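Local coordinates for protein afamin (Homo sapiens, PDB 6FAK) that carries hydrophobic molecules in body fluids, binding vitamin E and keeping lipidated Wnt proteins soluble and active, at residues Q15-D20 with K284-R289; I28-Y33 with E40-L45; V72-I77 with A98-C103; F151-T156 with D246-G251. All blocks are in the same frame, centred on the assembly; numbering follows the deposited sequence.

Contact 1. Residues Q15-D20 with K284-R289; sequences QKFIED and KKIPER
A CH-pi contact of Phe17 with Ile286, extended by Pro287, joins helix 13-20 of the first albumin domain to the turn leading into helix 288-295 of the second, near the protein surface. Direction supports this reading: Ile286 CG2 is 4.0 Å from the centroid of the Phe17 ring and 9° off its normal, which places the methyl over the middle of one face. With CG of Phe17 turned opposite the backbone N (chi1 179°), the ring stands out from its helix and reaches the turn. At the far end of the ring Pro287 CD lies 3.8 Å from Phe17 CZ, at an oblique approach, and Ile286 O comes 3.4 Å from Phe17 CE1. Afamin is a predominantly helical member of the albumin family, built from three related domains, and here the first two meet without a direct hydrogen bond between 15-20 and 284-289, the ring touching both side chains and one backbone carbonyl of the turn. The peptide bond before Pro287 is cis, and Pro287 takes the N-cap position of helix 288-295. An alanine in place of Phe17 is likely to leave Ile286 CG2 without its ring face and open a gap beside Pro287 CD. The other branch of Ile286 serves a different partner: CG1 lies 3.6 Å above the guanidinium plane of Arg289, toward its rim. Leu158, on helix 154-171, also touches Phe17.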
loop_
_atom_site.group_PDB
_atom_site.type_symbol
_atom_site.label_atom_id
_atom_site.label_comp_id
_atom_site.label_asym_id
_atom_site.label_seq_id
_atom_site.Cartn_x
_atom_site.Cartn_y
_atom_site.Cartn_z
ATOM N N GLN A 15 18.305 14.558 -14.846
ATOM C CA GLN A 15 19.568 13.846 -15.107
ATOM C C GLN A 15 20.648 14.247 -14.109
ATOM O O GLN A 15 21.460 13.415 -13.687
ATOM C CB GLN A 15 20.064 14.113 -16.539
ATOM C CG GLN A 15 21.271 13.295 -17.002
ATOM C CD GLN A 15 21.058 11.785 -16.932
ATOM O OE1 GLN A 15 19.928 11.315 -17.044
ATOM N NE2 GLN A 15 22.149 11.019 -16.720
ATOM N N LYS A 16 20.635 15.512 -13.706
ATOM C CA LYS A 16 21.566 15.968 -12.693
ATOM C C LYS A 16 21.227 15.362 -11.363
ATOM O O LYS A 16 22.111 14.884 -10.693
ATOM C CB LYS A 16 21.624 17.502 -12.578
ATOM C CG LYS A 16 22.853 18.112 -13.237
ATOM C CD LYS A 16 22.852 17.987 -14.765
ATOM C CE LYS A 16 23.712 16.844 -15.295
ATOM N NZ LYS A 16 25.153 16.966 -14.917
ATOM N N PHE A 17 19.960 15.422 -10.960
ATOM C CA PHE A 17 19.534 14.777 -9.716
ATOM C C PHE A 17 19.978 13.289 -9.662
ATOM O O PHE A 17 20.494 12.831 -8.639
ATOM C CB PHE A 17 18.027 14.896 -9.521
ATOM C CG PHE A 17 17.523 14.235 -8.262
ATOM C CD1 PHE A 17 17.466 14.944 -7.070
ATOM C CD2 PHE A 17 17.123 12.900 -8.263
ATOM C CE1 PHE A 17 17.014 14.339 -5.905
ATOM C CE2 PHE A 17 16.673 12.293 -7.095
ATOM C CZ PHE A 17 16.623 13.013 -5.914
ATOM N N ILE A 18 19.774 12.555 -10.752
ATOM C CA ILE A 18 20.118 11.116 -10.814
ATOM C C ILE A 18 21.618 10.868 -10.724
ATOM O O ILE A 18 22.060 9.993 -9.950
ATOM C CB ILE A 18 19.560 10.446 -12.083
ATOM C CG1 ILE A 18 18.037 10.338 -11.971
ATOM C CG2 ILE A 18 20.137 9.042 -12.278
ATOM C CD1 ILE A 18 17.360 10.120 -13.304
ATOM N N GLU A 19 22.387 11.622 -11.514
ATOM C CA GLU A 19 23.864 11.558 -11.475
ATOM C C GLU A 19 24.386 11.851 -10.072
ATOM O O GLU A 19 25.211 11.111 -9.544
ATOM C CB GLU A 19 24.478 12.572 -12.441
ATOM C CG GLU A 19 24.430 12.196 -13.915
ATOM C CD GLU A 19 25.065 13.255 -14.809
ATOM O OE1 GLU A 19 25.379 14.369 -14.316
ATOM O OE2 GLU A 19 25.265 12.970 -16.010
ATOM N N ASP A 20 23.895 12.945 -9.487
ATOM C CA ASP A 20 24.214 13.327 -8.114
ATOM C C ASP A 20 23.882 12.280 -7.068
ATOM O O ASP A 20 24.677 12.086 -6.159
ATOM C CB ASP A 20 23.488 14.622 -7.725
ATOM C CG ASP A 20 24.187 15.879 -8.243
ATOM O OD1 ASP A 20 25.194 15.751 -8.985
ATOM O OD2 ASP A 20 23.719 16.993 -7.891
ATOM N N LYS A 284 9.395 23.952 -5.128
ATOM C CA LYS A 284 10.277 22.917 -4.481
ATOM C C LYS A 284 11.259 22.044 -5.337
ATOM O O LYS A 284 11.204 22.011 -6.572
ATOM C CB LYS A 284 9.406 21.970 -3.624
ATOM C CG LYS A 284 8.934 22.525 -2.293
ATOM C CD LYS A 284 8.047 21.502 -1.608
ATOM C CE LYS A 284 7.608 21.939 -0.225
ATOM N NZ LYS A 284 6.726 20.897 0.367
ATOM N N LYS A 285 12.156 21.343 -4.640
ATOM C CA LYS A 285 13.166 20.480 -5.278
ATOM C C LYS A 285 12.616 19.098 -5.676
ATOM O O LYS A 285 11.635 18.616 -5.105
ATOM C CB LYS A 285 14.368 20.256 -4.338
ATOM C CG LYS A 285 15.390 21.381 -4.293
ATOM C CD LYS A 285 16.700 20.881 -3.691
ATOM C CE LYS A 285 17.706 22.009 -3.496
ATOM N NZ LYS A 285 18.293 22.521 -4.769
ATOM N N ILE A 286 13.296 18.452 -6.618
ATOM C CA ILE A 286 13.095 17.029 -6.868
ATOM C C ILE A 286 13.676 16.319 -5.630
ATOM O O ILE A 286 14.726 16.736 -5.176
ATOM C CB ILE A 286 13.847 16.540 -8.135
ATOM C CG1 ILE A 286 13.444 17.345 -9.385
ATOM C CG2 ILE A 286 13.590 15.048 -8.376
ATOM C CD1 ILE A 286 14.386 17.161 -10.563
ATOM N N PRO A 287 13.033 15.302 -5.044
ATOM C CA PRO A 287 11.712 14.788 -5.400
ATOM C C PRO A 287 10.573 15.335 -4.508
ATOM O O PRO A 287 9.484 14.756 -4.493
ATOM C CB PRO A 287 11.889 13.276 -5.162
ATOM C CG PRO A 287 12.790 13.214 -3.967
ATOM C CD PRO A 287 13.663 14.456 -4.007
ATOM N N GLU A 288 10.816 16.436 -3.792
ATOM C CA GLU A 288 9.856 16.976 -2.824
ATOM C C GLU A 288 8.684 17.657 -3.535
ATOM O O GLU A 288 7.534 17.375 -3.209
ATOM C CB GLU A 288 10.542 17.957 -1.856
ATOM C CG GLU A 288 9.950 17.957 -0.455
ATOM C CD GLU A 288 10.387 16.761 0.386
ATOM O OE1 GLU A 288 10.800 15.723 -0.182
ATOM O OE2 GLU A 288 10.314 16.858 1.631
ATOM N N ARG A 289 8.995 18.518 -4.516
ATOM C CA ARG A 289 7.998 19.197 -5.391
ATOM C C ARG A 289 6.857 18.277 -5.920
ATOM O O ARG A 289 5.766 18.779 -6.207
ATOM C CB ARG A 289 8.725 20.027 -6.514
ATOM C CG ARG A 289 8.093 20.177 -7.921
ATOM C CD ARG A 289 8.752 19.279 -8.968
ATOM N NE ARG A 289 8.973 17.920 -8.449
ATOM C CZ ARG A 289 9.512 16.892 -9.101
ATOM N NH1 ARG A 289 9.934 17.034 -10.363
ATOM N NH2 ARG A 289 9.623 15.721 -8.483
#

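Contact 2. Residues I28-Y33 with E40-L45; sequences IAFAQY and EEMEKL
Glu41 OE1 is gripped by two groups, the backbone N of Thr38 and NE2 of His87, while OE2 forms a salt bridge with Lys86; the backbone O of the same residue meets Phe30, lying in the ring plane 3.5 Å from Phe30 CE2 at the edge. No hydrogen bond joins 28-33 to 40-45; the contacts are van der Waals, and most gather round that ring. Met42 CE comes over one face, 3.7 Å from the centroid and 27° off the normal, a CH-pi contact displaced toward the rim. Its sulfur follows at 4.5 Å from the Phe30 centroid, obliquely, which makes a Met-aromatic contact. Bends at chi2 (-73°) and chi3 bring this methyl back over the phenyl group. These are consecutive helices of the first albumin domain, 22-33 and 39-58, linked by a short turn; the local axes approach to 10.1 Å with their directions 134° apart, a splayed antiparallel pair. From the opposite side of the ring plane Leu45 CD2 approaches obliquely, 3.5 Å from Phe30 CD2, so that Phe30 is wedged between Met42 and Leu45. The Met42 methyl also reaches Ala31, with CE 4.2 Å from Ala31 CB, and helix 134-148 adds Tyr143 against Met42 and Ala146 against Ala31.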
loop_
_atom_site.group_PDB
_atom_site.type_symbol
_atom_site.label_atom_id
_atom_site.label_comp_id
_atom_site.label_asym_id
_atom_site.label_seq_id
_atom_site.Cartn_x
_atom_site.Cartn_y
_atom_site.Cartn_z
ATOM N N ILE A 28 19.101 1.504 -3.346
ATOM C CA ILE A 28 17.661 1.240 -3.312
ATOM C C ILE A 28 17.341 0.087 -4.300
ATOM O O ILE A 28 16.729 -0.896 -3.911
ATOM C CB ILE A 28 16.814 2.447 -3.711
ATOM C CG1 ILE A 28 16.901 3.554 -2.635
ATOM C CG2 ILE A 28 15.353 2.048 -3.891
ATOM C CD1 ILE A 28 16.174 4.835 -2.963
ATOM N N ALA A 29 17.798 0.209 -5.542
ATOM C CA ALA A 29 17.487 -0.830 -6.565
ATOM C C ALA A 29 17.986 -2.242 -6.141
ATOM O O ALA A 29 17.272 -3.225 -6.236
ATOM C CB ALA A 29 18.108 -0.446 -7.895
ATOM N N PHE A 30 19.252 -2.294 -5.743
ATOM C CA PHE A 30 19.913 -3.533 -5.405
ATOM C C PHE A 30 19.256 -4.179 -4.197
ATOM O O PHE A 30 18.888 -5.353 -4.268
ATOM C CB PHE A 30 21.399 -3.304 -5.160
ATOM C CG PHE A 30 22.247 -4.559 -5.111
ATOM C CD1 PHE A 30 21.780 -5.814 -5.428
ATOM C CD2 PHE A 30 23.571 -4.439 -4.768
ATOM C CE1 PHE A 30 22.613 -6.934 -5.400
ATOM C CE2 PHE A 30 24.425 -5.547 -4.673
ATOM C CZ PHE A 30 23.948 -6.808 -5.029
ATOM N N ALA A 31 18.991 -3.364 -3.178
ATOM C CA ALA A 31 18.374 -3.837 -1.924
ATOM C C ALA A 31 16.973 -4.339 -2.124
ATOM O O ALA A 31 16.564 -5.314 -1.476
ATOM C CB ALA A 31 18.418 -2.743 -0.854
ATOM N N GLN A 32 16.212 -3.696 -3.023
ATOM C CA GLN A 32 14.839 -4.165 -3.308
ATOM C C GLN A 32 14.817 -5.458 -4.139
ATOM O O GLN A 32 14.016 -6.334 -3.859
ATOM C CB GLN A 32 14.007 -3.084 -4.023
ATOM C CG GLN A 32 13.780 -1.846 -3.180
ATOM C CD GLN A 32 12.817 -0.871 -3.822
ATOM O OE1 GLN A 32 12.948 -0.562 -5.022
ATOM N NE2 GLN A 32 11.877 -0.335 -3.009
ATOM N N TYR A 33 15.650 -5.535 -5.184
ATOM C CA TYR A 33 15.730 -6.715 -6.004
ATOM C C TYR A 33 16.328 -7.940 -5.305
ATOM O O TYR A 33 15.901 -9.075 -5.546
ATOM C CB TYR A 33 16.478 -6.401 -7.309
ATOM C CG TYR A 33 15.589 -5.712 -8.356
ATOM C CD1 TYR A 33 14.382 -6.285 -8.775
ATOM C CD2 TYR A 33 15.979 -4.545 -8.959
ATOM C CE1 TYR A 33 13.597 -5.682 -9.749
ATOM C CE2 TYR A 33 15.193 -3.922 -9.931
ATOM C CZ TYR A 33 14.023 -4.500 -10.313
ATOM O OH TYR A 33 13.259 -3.890 -11.286
ATOM N N GLU A 40 28.135 -4.809 2.290
ATOM C CA GLU A 40 29.393 -4.878 1.540
ATOM C C GLU A 40 29.148 -5.103 0.059
ATOM O O GLU A 40 29.827 -4.509 -0.800
ATOM C CB GLU A 40 30.298 -5.991 2.080
ATOM C CG GLU A 40 30.882 -5.674 3.449
ATOM C CD GLU A 40 31.895 -6.705 3.943
ATOM O OE1 GLU A 40 32.585 -6.404 4.947
ATOM O OE2 GLU A 40 32.001 -7.807 3.349
ATOM N N GLU A 41 28.188 -5.982 -0.247
ATOM C CA GLU A 41 27.809 -6.234 -1.636
ATOM C C GLU A 41 27.258 -4.962 -2.305
ATOM O O GLU A 41 27.595 -4.678 -3.451
ATOM C CB GLU A 41 26.882 -7.468 -1.736
ATOM C CG GLU A 41 27.593 -8.780 -1.333
ATOM C CD GLU A 41 26.672 -9.987 -1.061
ATOM O OE1 GLU A 41 25.447 -9.856 -0.834
ATOM O OE2 GLU A 41 27.189 -11.128 -1.084
ATOM N N MET A 42 26.481 -4.160 -1.583
ATOM C CA MET A 42 25.946 -2.906 -2.110
ATOM C C MET A 42 27.057 -1.979 -2.643
ATOM O O MET A 42 26.960 -1.461 -3.751
ATOM C CB MET A 42 25.131 -2.140 -1.042
ATOM C CG MET A 42 23.901 -2.799 -0.469
ATOM S SD MET A 42 22.556 -2.812 -1.649
ATOM C CE MET A 42 22.136 -4.538 -1.664
ATOM N N GLU A 43 28.106 -1.816 -1.838
ATOM C CA GLU A 43 29.261 -0.966 -2.128
ATOM C C GLU A 43 29.945 -1.319 -3.450
ATOM O O GLU A 43 30.298 -0.429 -4.231
ATOM C CB GLU A 43 30.274 -1.038 -0.963
ATOM C CG GLU A 43 29.794 -0.437 0.376
ATOM C CD GLU A 43 30.767 -0.679 1.541
ATOM O OE1 GLU A 43 31.308 -1.810 1.691
ATOM O OE2 GLU A 43 30.983 0.262 2.335
ATOM N N LYS A 44 30.073 -2.615 -3.734
ATOM C CA LYS A 44 30.654 -3.058 -4.982
ATOM C C LYS A 44 29.805 -2.682 -6.194
ATOM O O LYS A 44 30.357 -2.262 -7.216
ATOM C CB LYS A 44 30.881 -4.560 -4.950
ATOM C CG LYS A 44 31.880 -5.008 -3.885
ATOM C CD LYS A 44 32.415 -6.417 -4.147
ATOM C CE LYS A 44 31.415 -7.492 -3.759
ATOM N NZ LYS A 44 31.395 -7.738 -2.286
ATOM N N LEU A 45 28.469 -2.817 -6.102
ATOM C CA LEU A 45 27.601 -2.318 -7.194
ATOM C C LEU A 45 27.691 -0.784 -7.342
ATOM O O LEU A 45 27.703 -0.263 -8.473
ATOM C CB LEU A 45 26.152 -2.754 -7.046
ATOM C CG LEU A 45 25.179 -2.403 -8.209
ATOM C CD1 LEU A 45 25.569 -3.024 -9.541
ATOM C CD2 LEU A 45 23.765 -2.842 -7.869
#

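Contact 3. Residues V72-I77 with A98-C103; sequences VLQEKI and AQRRLC
Arg100 reaches across to Glu75, its NH2 donating to Glu75 OE1 at 3.0 Å with an N-H...O angle of 148°, a salt bridge. The acceptor lies close to the guanidinium plane, whereas the donor meets OE1 on the anti side, 32° out of the carboxylate plane. The other nitrogens of Arg100 have partners as well: NH1 donates to Cys93 O and NE, weakly, to Lys95 O, so two good bonds and a weak one probably restrain the rotation of the group. Its chain runs extended to CD and then bends, which turns NH2 toward Glu75. This joins helices 69-78 and 97-106, whose local axes pass 10.8 Å apart with 77° between their directions, inside the disulfide-braced first domain of the albumin fold. Adjacent Cys92 and Cys93 pair there with Cys103 and Cys78, one on each of the two helices. Gln74 is served through water: NE2 donates to a water 3.0 Å away, which in turn donates to Arg101 O at 2.6 Å. Gln74 OE1 makes no hydrogen bond to 98-103, but rests against carbon, 3.4 Å from Arg101 CA and 3.5 Å from Arg101 CG. Beyond CG the Arg101 chain turns away, and its NH1 finds a salt bridge with Glu250.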
loop_
_atom_site.group_PDB
_atom_site.type_symbol
_atom_site.label_atom_id
_atom_site.label_comp_id
_atom_site.label_asym_id
_atom_site.label_seq_id
_atom_site.Cartn_x
_atom_site.Cartn_y
_atom_site.Cartn_z
ATOM N N VAL A 72 20.910 -2.226 -17.546
ATOM C CA VAL A 72 22.292 -1.941 -17.115
ATOM C C VAL A 72 22.559 -2.433 -15.697
ATOM O O VAL A 72 23.506 -3.163 -15.472
ATOM C CB VAL A 72 22.653 -0.427 -17.218
ATOM C CG1 VAL A 72 24.071 -0.176 -16.706
ATOM C CG2 VAL A 72 22.544 0.049 -18.686
ATOM N N LEU A 73 21.702 -2.038 -14.754
ATOM C CA LEU A 73 21.818 -2.435 -13.337
ATOM C C LEU A 73 21.813 -3.930 -13.157
ATOM O O LEU A 73 22.638 -4.479 -12.419
ATOM C CB LEU A 73 20.646 -1.867 -12.560
ATOM C CG LEU A 73 20.640 -2.180 -11.047
ATOM C CD1 LEU A 73 21.290 -1.000 -10.320
ATOM C CD2 LEU A 73 19.209 -2.456 -10.603
ATOM N N GLN A 74 20.885 -4.605 -13.833
ATOM C CA GLN A 74 20.729 -6.053 -13.701
ATOM C C GLN A 74 21.910 -6.793 -14.334
ATOM O O GLN A 74 22.352 -7.827 -13.817
ATOM C CB GLN A 74 19.366 -6.515 -14.253
ATOM C CG GLN A 74 18.234 -6.042 -13.325
ATOM C CD GLN A 74 16.819 -6.256 -13.832
ATOM O OE1 GLN A 74 16.598 -6.891 -14.886
ATOM N NE2 GLN A 74 15.827 -5.818 -13.004
ATOM N N GLU A 75 22.452 -6.249 -15.432
ATOM C CA GLU A 75 23.690 -6.794 -15.988
ATOM C C GLU A 75 24.824 -6.744 -14.969
ATOM O O GLU A 75 25.523 -7.748 -14.763
ATOM C CB GLU A 75 24.078 -6.033 -17.261
ATOM C CG GLU A 75 25.394 -6.478 -17.851
ATOM C CD GLU A 75 25.319 -7.834 -18.553
ATOM O OE1 GLU A 75 24.186 -8.379 -18.754
ATOM O OE2 GLU A 75 26.415 -8.335 -18.939
ATOM N N LYS A 76 24.991 -5.590 -14.300
ATOM C CA LYS A 76 26.069 -5.444 -13.317
ATOM C C LYS A 76 25.896 -6.322 -12.090
ATOM O O LYS A 76 26.864 -6.799 -11.527
ATOM C CB LYS A 76 26.197 -3.996 -12.849
ATOM C CG LYS A 76 26.556 -2.975 -13.931
ATOM C CD LYS A 76 27.753 -3.405 -14.770
ATOM C CE LYS A 76 28.222 -2.326 -15.755
ATOM N NZ LYS A 76 29.468 -2.789 -16.444
ATOM N N ILE A 77 24.673 -6.472 -11.617
ATOM C CA ILE A 77 24.393 -7.391 -10.507
ATOM C C ILE A 77 24.722 -8.842 -10.908
ATOM O O ILE A 77 25.376 -9.565 -10.154
ATOM C CB ILE A 77 22.905 -7.289 -10.078
ATOM C CG1 ILE A 77 22.670 -5.977 -9.339
ATOM C CG2 ILE A 77 22.470 -8.464 -9.210
ATOM C CD1 ILE A 77 21.203 -5.665 -9.147
ATOM N N ALA A 98 14.002 -8.491 -21.435
ATOM C CA ALA A 98 12.638 -8.488 -20.859
ATOM C C ALA A 98 12.356 -9.668 -19.911
ATOM O O ALA A 98 11.755 -9.486 -18.858
ATOM C CB ALA A 98 11.589 -8.473 -21.962
ATOM N N GLN A 99 12.776 -10.871 -20.297
ATOM C CA GLN A 99 12.604 -12.072 -19.466
ATOM C C GLN A 99 13.406 -11.960 -18.143
ATOM O O GLN A 99 12.902 -12.329 -17.075
ATOM C CB GLN A 99 12.966 -13.334 -20.249
ATOM C CG GLN A 99 12.095 -13.486 -21.506
ATOM C CD GLN A 99 12.242 -14.834 -22.195
ATOM O OE1 GLN A 99 13.308 -15.465 -22.166
ATOM N NE2 GLN A 99 11.170 -15.268 -22.854
ATOM N N ARG A 100 14.590 -11.349 -18.222
ATOM C CA ARG A 100 15.405 -11.125 -17.042
ATOM C C ARG A 100 14.737 -10.077 -16.136
ATOM O O ARG A 100 14.727 -10.251 -14.928
ATOM C CB ARG A 100 16.837 -10.702 -17.409
ATOM C CG ARG A 100 17.711 -10.367 -16.224
ATOM C CD ARG A 100 19.092 -9.862 -16.627
ATOM N NE ARG A 100 19.997 -10.954 -17.020
ATOM C CZ ARG A 100 21.267 -10.796 -17.414
ATOM N NH1 ARG A 100 22.004 -11.864 -17.744
ATOM N NH2 ARG A 100 21.828 -9.588 -17.420
ATOM N N ARG A 101 14.239 -8.997 -16.719
ATOM C CA ARG A 101 13.502 -7.958 -15.967
ATOM C C ARG A 101 12.287 -8.502 -15.203
ATOM O O ARG A 101 12.043 -8.143 -14.044
ATOM C CB ARG A 101 13.098 -6.821 -16.890
ATOM C CG ARG A 101 14.262 -5.954 -17.334
ATOM C CD ARG A 101 13.921 -5.126 -18.581
ATOM N NE ARG A 101 12.710 -4.366 -18.382
ATOM C CZ ARG A 101 11.832 -4.017 -19.329
ATOM N NH1 ARG A 101 10.753 -3.326 -19.000
ATOM N NH2 ARG A 101 12.036 -4.349 -20.610
ATOM N N LEU A 102 11.587 -9.418 -15.845
ATOM C CA LEU A 102 10.422 -10.033 -15.285
ATOM C C LEU A 102 10.813 -10.964 -14.125
ATOM O O LEU A 102 10.233 -10.886 -13.048
ATOM C CB LEU A 102 9.632 -10.803 -16.390
ATOM C CG LEU A 102 8.323 -11.490 -15.966
ATOM C CD1 LEU A 102 7.314 -10.487 -15.457
ATOM C CD2 LEU A 102 7.697 -12.260 -17.136
ATOM N N CYS A 103 11.829 -11.793 -14.359
ATOM C CA CYS A 103 12.349 -12.660 -13.329
ATOM C C CYS A 103 12.794 -11.865 -12.100
ATOM O O CYS A 103 12.483 -12.275 -10.991
ATOM C CB CYS A 103 13.522 -13.500 -13.889
ATOM S SG CYS A 103 14.111 -14.773 -12.793
HETATM O O HOH W 1 12.927 -5.715 -13.593
#

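Contact 4. Residues F151-T156 with D246-G251; sequences FVFAPT and DGCCEG
Cys248 is the first residue along 246-251 to touch Phe153, and it does so squarely. Its CB lies 3.4 Å from the centroid of the Phe153 ring and 2° off the normal, and is about equally far from all six ring carbons: a CH-pi contact over the centre of the face. Cys248 SG, 4.3 Å from that centroid, is still above the face and adds a sulfur-aromatic contact; the same sulfur is bonded to Cys256. A water bridges the backbones, 2.8 Å from Cys248 O and 2.6 Å from Phe151 O. Next in sequence, Cys249 turns its CB away from 151-156, yet its SG, bonded to Cys203, comes obliquely to 4.1 Å from Phe153 CZ. At Gly251 the helix 231-250 ends: with phi 102° it is the C-prime residue of a Schellman motif. Across the contact, Phe153 is the N-cap of helix 154-171, and its ring sets this end of the first albumin domain against the adjacent cysteines, a family hallmark, of the second. A serine in place of Phe153 would probably leave Cys248 CB and both sulfurs without their aromatic neighbour and open a gap at this domain junction. With no direct hydrogen bond across it, this contact rests mainly on the fit of the ring face over Cys248, with the Cys249 sulfur set obliquely beside it; the two disulfides probably limit how far the cysteines can shift.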
loop_
_atom_site.group_PDB
_atom_site.type_symbol
_atom_site.label_atom_id
_atom_site.label_comp_id
_atom_site.label_asym_id
_atom_site.label_seq_id
_atom_site.Cartn_x
_atom_site.Cartn_y
_atom_site.Cartn_z
ATOM N N PHE A 151 8.762 -2.803 -2.658
ATOM C CA PHE A 151 7.892 -2.265 -3.702
ATOM C C PHE A 151 7.734 -0.762 -3.629
ATOM O O PHE A 151 7.123 -0.205 -4.527
ATOM C CB PHE A 151 6.540 -2.928 -3.662
ATOM C CG PHE A 151 6.608 -4.400 -3.896
ATOM C CD1 PHE A 151 6.912 -4.876 -5.144
ATOM C CD2 PHE A 151 6.379 -5.303 -2.857
ATOM C CE1 PHE A 151 7.046 -6.205 -5.382
ATOM C CE2 PHE A 151 6.496 -6.646 -3.098
ATOM C CZ PHE A 151 6.820 -7.089 -4.360
ATOM N N VAL A 152 8.234 -0.109 -2.578
ATOM C CA VAL A 152 8.046 1.342 -2.428
ATOM C C VAL A 152 8.846 2.063 -3.500
ATOM O O VAL A 152 9.991 1.716 -3.780
ATOM C CB VAL A 152 8.437 1.846 -1.040
ATOM C CG1 VAL A 152 8.161 3.347 -0.851
ATOM C CG2 VAL A 152 7.545 1.123 -0.037
ATOM N N PHE A 153 8.230 3.076 -4.082
ATOM C CA PHE A 153 8.839 3.743 -5.250
ATOM C C PHE A 153 9.998 4.642 -4.784
ATOM O O PHE A 153 9.931 5.215 -3.676
ATOM C CB PHE A 153 7.833 4.628 -5.980
ATOM C CG PHE A 153 6.643 3.918 -6.590
ATOM C CD1 PHE A 153 6.537 2.508 -6.664
ATOM C CD2 PHE A 153 5.658 4.686 -7.170
ATOM C CE1 PHE A 153 5.425 1.898 -7.273
ATOM C CE2 PHE A 153 4.540 4.091 -7.778
ATOM C CZ PHE A 153 4.414 2.713 -7.806
ATOM N N ALA A 154 11.032 4.762 -5.632
ATOM C CA ALA A 154 12.257 5.515 -5.278
ATOM C C ALA A 154 12.053 6.952 -4.810
ATOM O O ALA A 154 12.679 7.345 -3.815
ATOM C CB ALA A 154 13.315 5.420 -6.351
ATOM N N PRO A 155 11.213 7.735 -5.507
ATOM C CA PRO A 155 10.995 9.104 -5.053
ATOM C C PRO A 155 10.440 9.146 -3.621
ATOM O O PRO A 155 10.816 10.012 -2.823
ATOM C CB PRO A 155 9.967 9.648 -6.069
ATOM C CG PRO A 155 10.202 8.849 -7.296
ATOM C CD PRO A 155 10.574 7.489 -6.819
ATOM N N THR A 156 9.597 8.176 -3.264
ATOM C CA THR A 156 9.066 8.061 -1.917
ATOM C C THR A 156 10.164 7.756 -0.864
ATOM O O THR A 156 10.267 8.437 0.183
ATOM C CB THR A 156 7.929 7.031 -1.858
ATOM O OG1 THR A 156 6.935 7.412 -2.823
ATOM C CG2 THR A 156 7.338 6.986 -0.473
ATOM N N ASP A 246 4.066 1.941 -14.779
ATOM C CA ASP A 246 4.682 0.796 -15.429
ATOM C C ASP A 246 6.153 0.595 -14.936
ATOM O O ASP A 246 6.545 -0.537 -14.593
ATOM C CB ASP A 246 4.632 0.860 -16.976
ATOM C CG ASP A 246 3.206 0.615 -17.554
ATOM O OD1 ASP A 246 2.277 0.139 -16.834
ATOM O OD2 ASP A 246 3.019 0.966 -18.745
ATOM N N GLY A 247 6.942 1.665 -14.917
ATOM C CA GLY A 247 8.366 1.568 -14.544
ATOM C C GLY A 247 8.524 1.410 -13.036
ATOM O O GLY A 247 9.374 0.657 -12.560
ATOM N N CYS A 248 7.738 2.173 -12.284
ATOM C CA CYS A 248 7.861 2.181 -10.852
ATOM C C CYS A 248 7.442 0.799 -10.313
ATOM O O CYS A 248 8.112 0.276 -9.414
ATOM C CB CYS A 248 7.046 3.313 -10.239
ATOM S SG CYS A 248 7.636 5.002 -10.553
ATOM N N CYS A 249 6.369 0.216 -10.868
ATOM C CA CYS A 249 5.899 -1.117 -10.443
ATOM C C CYS A 249 6.910 -2.224 -10.764
ATOM O O CYS A 249 7.051 -3.189 -9.987
ATOM C CB CYS A 249 4.513 -1.422 -10.975
ATOM S SG CYS A 249 3.199 -0.381 -10.250
ATOM N N GLU A 250 7.602 -2.081 -11.896
ATOM C CA GLU A 250 8.684 -2.962 -12.242
ATOM C C GLU A 250 9.817 -2.969 -11.226
ATOM O O GLU A 250 10.429 -4.004 -10.978
ATOM C CB GLU A 250 9.221 -2.648 -13.649
ATOM C CG GLU A 250 10.436 -3.487 -13.978
ATOM C CD GLU A 250 11.046 -3.249 -15.324
ATOM O OE1 GLU A 250 10.430 -2.565 -16.192
ATOM O OE2 GLU A 250 12.174 -3.824 -15.463
ATOM N N GLY A 251 10.106 -1.808 -10.656
ATOM C CA GLY A 251 11.240 -1.621 -9.813
ATOM C C GLY A 251 12.418 -0.921 -10.483
ATOM O O GLY A 251 13.473 -0.886 -9.919
HETATM O O HOH W 2 7.816 -0.969 -6.958
#

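Contacts 2 and 3 come in series along the first albumin domain, their centres about 14 Å apart, and share a core: Leu45 packs on Lys76 and Ile77, and Ala29 on Leu73. Contacts 1 and 4 instead bridge the first and second domains; contact 4 falls within the long span between the two segments of contact 1. Their centres are about 16 Å apart, and they touch where Pro287 meets Pro155. Contact 4 also ties into the other two, through Tyr33 OH to Glu250 O, Gln32 NE2 to Val152 O, and the Arg101-Glu250 salt bridge. The domain junction is thus continuous with the first-domain core, and its second-domain segments, 246-251 and 284-289, lie within the region 194-298 that holds the pocket for hydrophobic ligands.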